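Local coordinates for protein cyclase (Streptomyces sp. R1128, PDB 3TFZ) that probably cyclises and aromatises the nascent polyketide chain of the R1128 pathway, as an aromatase/cyclase of the Bet v 1-like superfamily, at residues I33-E38 with L150-G155; V11-P16 with G155-R160. All blocks are in the same frame, centred on the assembly; numbering follows the deposited sequence.

Contact 1. Residues I33-E38 with L150-G155. With K (potassium ion), chain G.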
loop_
_atom_site.group_PDB
_atom_site.type_symbol
_atom_site.label_atom_id
_atom_site.label_comp_id
_atom_site.label_asym_id
_atom_site.label_seq_id
_atom_site.Cartn_x
_atom_site.Cartn_y
_atom_site.Cartn_z
ATOM N N ILE A 33 -16.764 -2.290 13.668
ATOM C CA ILE A 33 -15.829 -1.438 12.895
ATOM C C ILE A 33 -15.581 -2.014 11.459
ATOM O O ILE A 33 -15.294 -1.253 10.500
ATOM C CB ILE A 33 -14.555 -1.288 13.866
ATOM C CG1 ILE A 33 -14.876 -0.298 14.971
ATOM C CG2 ILE A 33 -13.044 -1.291 13.262
ATOM C CD1 ILE A 33 -14.059 -0.585 16.215
ATOM N N PHE A 34 -15.748 -3.331 11.277
ATOM C CA PHE A 34 -15.502 -3.982 9.946
ATOM C C PHE A 34 -16.791 -4.379 9.404
ATOM O O PHE A 34 -17.433 -5.209 10.009
ATOM C CB PHE A 34 -14.593 -5.201 10.007
ATOM C CG PHE A 34 -13.110 -4.866 10.357
ATOM C CD1 PHE A 34 -12.679 -4.843 11.619
ATOM C CD2 PHE A 34 -12.220 -4.573 9.400
ATOM C CE1 PHE A 34 -11.390 -4.504 11.945
ATOM C CE2 PHE A 34 -10.895 -4.222 9.745
ATOM C CZ PHE A 34 -10.483 -4.214 11.002
ATOM N N PRO A 35 -17.276 -3.674 8.358
ATOM C CA PRO A 35 -18.615 -4.020 7.828
ATOM C C PRO A 35 -18.808 -5.500 7.430
ATOM O O PRO A 35 -19.833 -6.089 7.728
ATOM C CB PRO A 35 -18.835 -2.978 6.676
ATOM C CG PRO A 35 -17.923 -1.692 7.226
ATOM C CD PRO A 35 -16.688 -2.458 7.704
ATOM N N PRO A 36 -17.811 -6.120 6.795
ATOM C CA PRO A 36 -18.140 -7.541 6.408
ATOM C C PRO A 36 -18.007 -8.497 7.597
ATOM O O PRO A 36 -18.570 -9.589 7.552
ATOM C CB PRO A 36 -17.064 -7.869 5.329
ATOM C CG PRO A 36 -16.312 -6.494 5.040
ATOM C CD PRO A 36 -16.453 -5.720 6.367
ATOM N N THR A 37 -17.305 -8.074 8.681
ATOM C CA THR A 37 -17.299 -8.826 9.962
ATOM C C THR A 37 -18.598 -8.876 10.761
ATOM O O THR A 37 -19.001 -7.816 11.313
ATOM C CB THR A 37 -16.163 -8.386 10.824
ATOM O OG1 THR A 37 -15.064 -8.466 9.974
ATOM C CG2 THR A 37 -15.941 -9.343 12.095
ATOM N N GLU A 38 -19.253 -10.036 10.805
ATOM C CA GLU A 38 -20.551 -10.176 11.491
ATOM C C GLU A 38 -20.451 -10.524 12.996
ATOM O O GLU A 38 -21.352 -10.273 13.782
ATOM C CB GLU A 38 -21.412 -11.256 10.804
ATOM C CG GLU A 38 -21.736 -10.977 9.328
ATOM C CD GLU A 38 -22.442 -9.626 9.088
ATOM O OE1 GLU A 38 -23.675 -9.540 9.379
ATOM O OE2 GLU A 38 -21.771 -8.640 8.626
ATOM N N LEU A 150 -8.327 -2.130 5.783
ATOM C CA LEU A 150 -7.530 -0.888 5.869
ATOM C C LEU A 150 -8.408 0.341 6.035
ATOM O O LEU A 150 -8.110 1.111 6.892
ATOM C CB LEU A 150 -6.605 -0.748 4.639
ATOM C CG LEU A 150 -5.289 -1.552 4.637
ATOM C CD1 LEU A 150 -4.579 -1.528 3.272
ATOM C CD2 LEU A 150 -4.251 -1.095 5.736
ATOM N N ASN A 151 -9.393 0.570 5.144
ATOM C CA ASN A 151 -10.371 1.679 5.195
ATOM C C ASN A 151 -11.298 1.679 6.489
ATOM O O ASN A 151 -11.637 2.732 7.035
ATOM C CB ASN A 151 -11.221 1.741 3.902
ATOM C CG ASN A 151 -10.385 2.164 2.652
ATOM O OD1 ASN A 151 -9.401 2.960 2.696
ATOM N ND2 ASN A 151 -10.840 1.681 1.502
ATOM N N ALA A 152 -11.684 0.505 6.961
ATOM C CA ALA A 152 -12.450 0.318 8.216
ATOM C C ALA A 152 -11.614 0.917 9.339
ATOM O O ALA A 152 -12.119 1.726 10.130
ATOM C CB ALA A 152 -12.671 -1.130 8.469
ATOM N N VAL A 153 -10.323 0.557 9.386
ATOM C CA VAL A 153 -9.470 0.939 10.492
ATOM C C VAL A 153 -9.225 2.471 10.476
ATOM O O VAL A 153 -9.255 3.123 11.514
ATOM C CB VAL A 153 -8.140 0.142 10.555
ATOM C CG1 VAL A 153 -7.243 0.709 11.713
ATOM C CG2 VAL A 153 -8.386 -1.289 10.804
ATOM N N LEU A 154 -8.955 3.010 9.279
ATOM C CA LEU A 154 -8.729 4.420 9.059
ATOM C C LEU A 154 -9.943 5.251 9.422
ATOM O O LEU A 154 -9.776 6.216 10.171
ATOM C CB LEU A 154 -8.296 4.623 7.600
ATOM C CG LEU A 154 -8.475 5.754 6.548
ATOM C CD1 LEU A 154 -9.574 6.913 6.689
ATOM C CD2 LEU A 154 -7.207 6.180 5.818
ATOM N N GLY A 155 -11.160 4.863 8.919
ATOM C CA GLY A 155 -12.432 5.541 9.207
ATOM C C GLY A 155 -12.617 5.609 10.740
ATOM O O GLY A 155 -12.948 6.654 11.295
HETATM K K K G . -19.997 -5.430 10.812
HETATM O O HOH W 1 -14.720 1.924 10.433
HETATM O O HOH W 2 -19.780 -2.531 10.804
#

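Contact 2. Residues V11-P16 with G155-R160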
loop_
_atom_site.group_PDB
_atom_site.type_symbol
_atom_site.label_atom_id
_atom_site.label_comp_id
_atom_site.label_asym_id
_atom_site.label_seq_id
_atom_site.Cartn_x
_atom_site.Cartn_y
_atom_site.Cartn_z
ATOM N N VAL A 11 -2.471 2.519 3.586
ATOM C CA VAL A 11 -3.270 3.771 3.687
ATOM C C VAL A 11 -2.579 4.635 4.767
ATOM O O VAL A 11 -1.847 4.086 5.631
ATOM C CB VAL A 11 -4.683 3.267 4.035
ATOM C CG1 VAL A 11 -5.105 3.098 5.566
ATOM C CG2 VAL A 11 -5.690 3.242 2.845
ATOM N N THR A 12 -2.719 5.972 4.650
ATOM C CA THR A 12 -2.169 6.976 5.536
ATOM C C THR A 12 -3.340 7.350 6.378
ATOM O O THR A 12 -4.345 7.777 5.824
ATOM C CB THR A 12 -1.653 8.200 4.724
ATOM O OG1 THR A 12 -0.516 7.814 3.980
ATOM C CG2 THR A 12 -1.133 9.270 5.625
ATOM N N VAL A 13 -3.248 7.196 7.705
ATOM C CA VAL A 13 -4.373 7.503 8.646
ATOM C C VAL A 13 -4.170 8.876 9.307
ATOM O O VAL A 13 -3.080 9.178 9.850
ATOM C CB VAL A 13 -4.535 6.423 9.698
ATOM C CG1 VAL A 13 -5.848 6.643 10.635
ATOM C CG2 VAL A 13 -4.641 5.016 8.992
ATOM N N ALA A 14 -5.170 9.770 9.210
ATOM C CA ALA A 14 -4.956 11.083 9.818
ATOM C C ALA A 14 -5.263 10.924 11.333
ATOM O O ALA A 14 -6.246 11.461 11.795
ATOM C CB ALA A 14 -5.869 12.170 9.154
ATOM N N ALA A 15 -4.485 10.111 12.069
ATOM C CA ALA A 15 -4.605 9.931 13.556
ATOM C C ALA A 15 -3.235 9.540 14.065
ATOM O O ALA A 15 -2.452 8.913 13.309
ATOM C CB ALA A 15 -5.626 8.805 13.929
ATOM N N PRO A 16 -2.932 9.799 15.385
ATOM C CA PRO A 16 -1.602 9.322 15.935
ATOM C C PRO A 16 -1.482 7.772 16.011
ATOM O O PRO A 16 -2.486 7.076 16.129
ATOM C CB PRO A 16 -1.565 9.949 17.367
ATOM C CG PRO A 16 -2.741 11.139 17.351
ATOM C CD PRO A 16 -3.769 10.421 16.440
ATOM N N GLY A 155 -11.160 4.863 8.919
ATOM C CA GLY A 155 -12.432 5.541 9.207
ATOM C C GLY A 155 -12.617 5.609 10.740
ATOM O O GLY A 155 -12.948 6.654 11.295
ATOM N N GLU A 156 -12.359 4.502 11.400
ATOM C CA GLU A 156 -12.540 4.379 12.838
ATOM C C GLU A 156 -11.567 5.203 13.675
ATOM O O GLU A 156 -11.945 5.799 14.706
ATOM C CB GLU A 156 -12.472 2.913 13.254
ATOM C CG GLU A 156 -12.642 2.704 14.764
ATOM C CD GLU A 156 -13.971 3.166 15.348
ATOM O OE1 GLU A 156 -14.958 3.413 14.619
ATOM O OE2 GLU A 156 -14.050 3.275 16.596
ATOM N N ALA A 157 -10.298 5.208 13.284
ATOM C CA ALA A 157 -9.319 5.988 14.024
ATOM C C ALA A 157 -9.619 7.487 13.857
ATOM O O ALA A 157 -9.489 8.292 14.808
ATOM C CB ALA A 157 -7.798 5.617 13.580
ATOM N N GLU A 158 -9.945 7.880 12.648
ATOM C CA GLU A 158 -10.233 9.291 12.355
ATOM C C GLU A 158 -11.590 9.789 13.052
ATOM O O GLU A 158 -11.629 10.878 13.622
ATOM C CB GLU A 158 -10.193 9.536 10.842
ATOM C CG GLU A 158 -8.871 9.219 10.195
ATOM C CD GLU A 158 -8.809 9.554 8.685
ATOM O OE1 GLU A 158 -9.835 9.985 8.156
ATOM O OE2 GLU A 158 -7.769 9.333 8.004
ATOM N N ARG A 159 -12.658 8.988 12.998
ATOM C CA ARG A 159 -13.847 9.093 13.852
ATOM C C ARG A 159 -13.521 9.407 15.321
ATOM O O ARG A 159 -14.222 10.165 15.950
ATOM C CB ARG A 159 -14.438 7.698 13.872
ATOM C CG ARG A 159 -15.783 7.618 14.177
ATOM C CD ARG A 159 -16.488 6.284 13.700
ATOM N NE ARG A 159 -16.552 6.183 12.244
ATOM C CZ ARG A 159 -16.242 5.090 11.515
ATOM N NH1 ARG A 159 -15.869 3.912 12.091
ATOM N NH2 ARG A 159 -16.355 5.166 10.171
ATOM N N ARG A 160 -12.560 8.692 15.898
ATOM C CA ARG A 160 -12.115 8.867 17.265
ATOM C C ARG A 160 -11.324 10.143 17.549
ATOM O O ARG A 160 -11.451 10.700 18.619
ATOM C CB ARG A 160 -11.291 7.658 17.750
ATOM C CG ARG A 160 -12.090 6.402 17.722
ATOM C CD ARG A 160 -11.515 5.410 18.623
ATOM N NE ARG A 160 -12.163 4.123 18.354
ATOM C CZ ARG A 160 -11.970 3.003 19.070
ATOM N NH1 ARG A 160 -11.094 2.963 20.097
ATOM N NH2 ARG A 160 -12.648 1.915 18.745
#

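Contact 1. Residues I33-E38 with L150-G155
F34 is the residue with which the chain leaves the short helix 30-33, and its side chain carries most of the reach toward helix 131-164. From CB, chi1 of -69° sets CG beside the backbone N and anti to the carbonyl carbon, so the ring runs alongside V153, both side chains pointing the same way. CD2 comes first to the helix, 3.6 Å from CB of A152. CE2 lies between two neighbours, 3.8 Å from that same A152 CB and slightly farther from CG2 of V153. The tip, CZ, ends 3.6 Å from V153 CG2. Both methyl carbons meet the ring obliquely, and Y30 brings a second ring against it at a steep angle. This is the helix-grip fold of the Bet v 1-like superfamily, in which a long C-terminal helix is grasped by a curved antiparallel sheet; here the segment leading into strand 37-46 touches that helix from one flank. Alanine suits position 152 because its CB, aimed at the loop, also comes within 3.3 Å of I33 O, close quarters for anything longer. I33 O is not left to carbon alone: a water donates to it and to A152 O, the latter at 2.6 Å, joining the two backbones through polar atoms. The F34 ring is buried, while the backbone carbonyl of the same residue turns to a potassium ion, with F34 O 2.7 Å from K; T37 O, P35 O at longer range, A31 O and a water complete the oxygen ligands. An alanine in place of F34 would remove the ring contacts with A152 and V153 and would probably loosen the packing of this loop on the helix. P35 adds CD at the margin, a looser touch on A152 CB.

Contact 2. Residues V11-P16 with G155-R160
Strand 11-13 and helix 155-160 run nearly parallel, 14° apart in direction with axes 9.5 Å apart at their closest, and A15 and E158 are the nearest residues by CA. Just past the strand, A14 centres an inverse gamma turn; here the end of outermost strand 5-13 and the turn after it pack on the long C-terminal helix of the helix-grip fold. E158 carries the polar part: CG stands beside its own backbone N, and the chain beyond is extended (chi2 -176°), which brings OE2 to within 2.9 Å of A14 N. The N-H points almost straight at the oxygen, at 171°, yet arrives from above the carboxylate plane. The CB of A14 packs beside the same OE2. The remaining contacts are apolar. V13 CG1, anti to its backbone N, lies 3.7 Å from A157 CB and also brushes CG of E158, whose side chain it crosses obliquely. A15 CB meets A157 CB at 3.9 Å, and V20 of helix 17-25 also touches A157; small alanines on both sides permit so close an approach. The carboxylate of E158 gives the A14 amide a probably charged acceptor, which is likely to strengthen the bond.

In the fold
From the N terminus, the chain runs up strand 5-13, an outermost strand of the sheet, and its end at 11-16 waits for helix 131-164 to close contact 2, nearly the whole protein later. Within that large loop, helices 17-25 and 30-33 lead to 33-38, and contact 1 closes when the same helix arrives at 150-155. Contact 1 is therefore nested inside contact 2. The two centres lie about 12 Å apart and share G155; successive parts of one helix meet the end of outermost strand 5-13 and the loop that leads into the other outermost strand, 37-46. They also touch directly: L154 packs on V11 and T12, and I33 on E156.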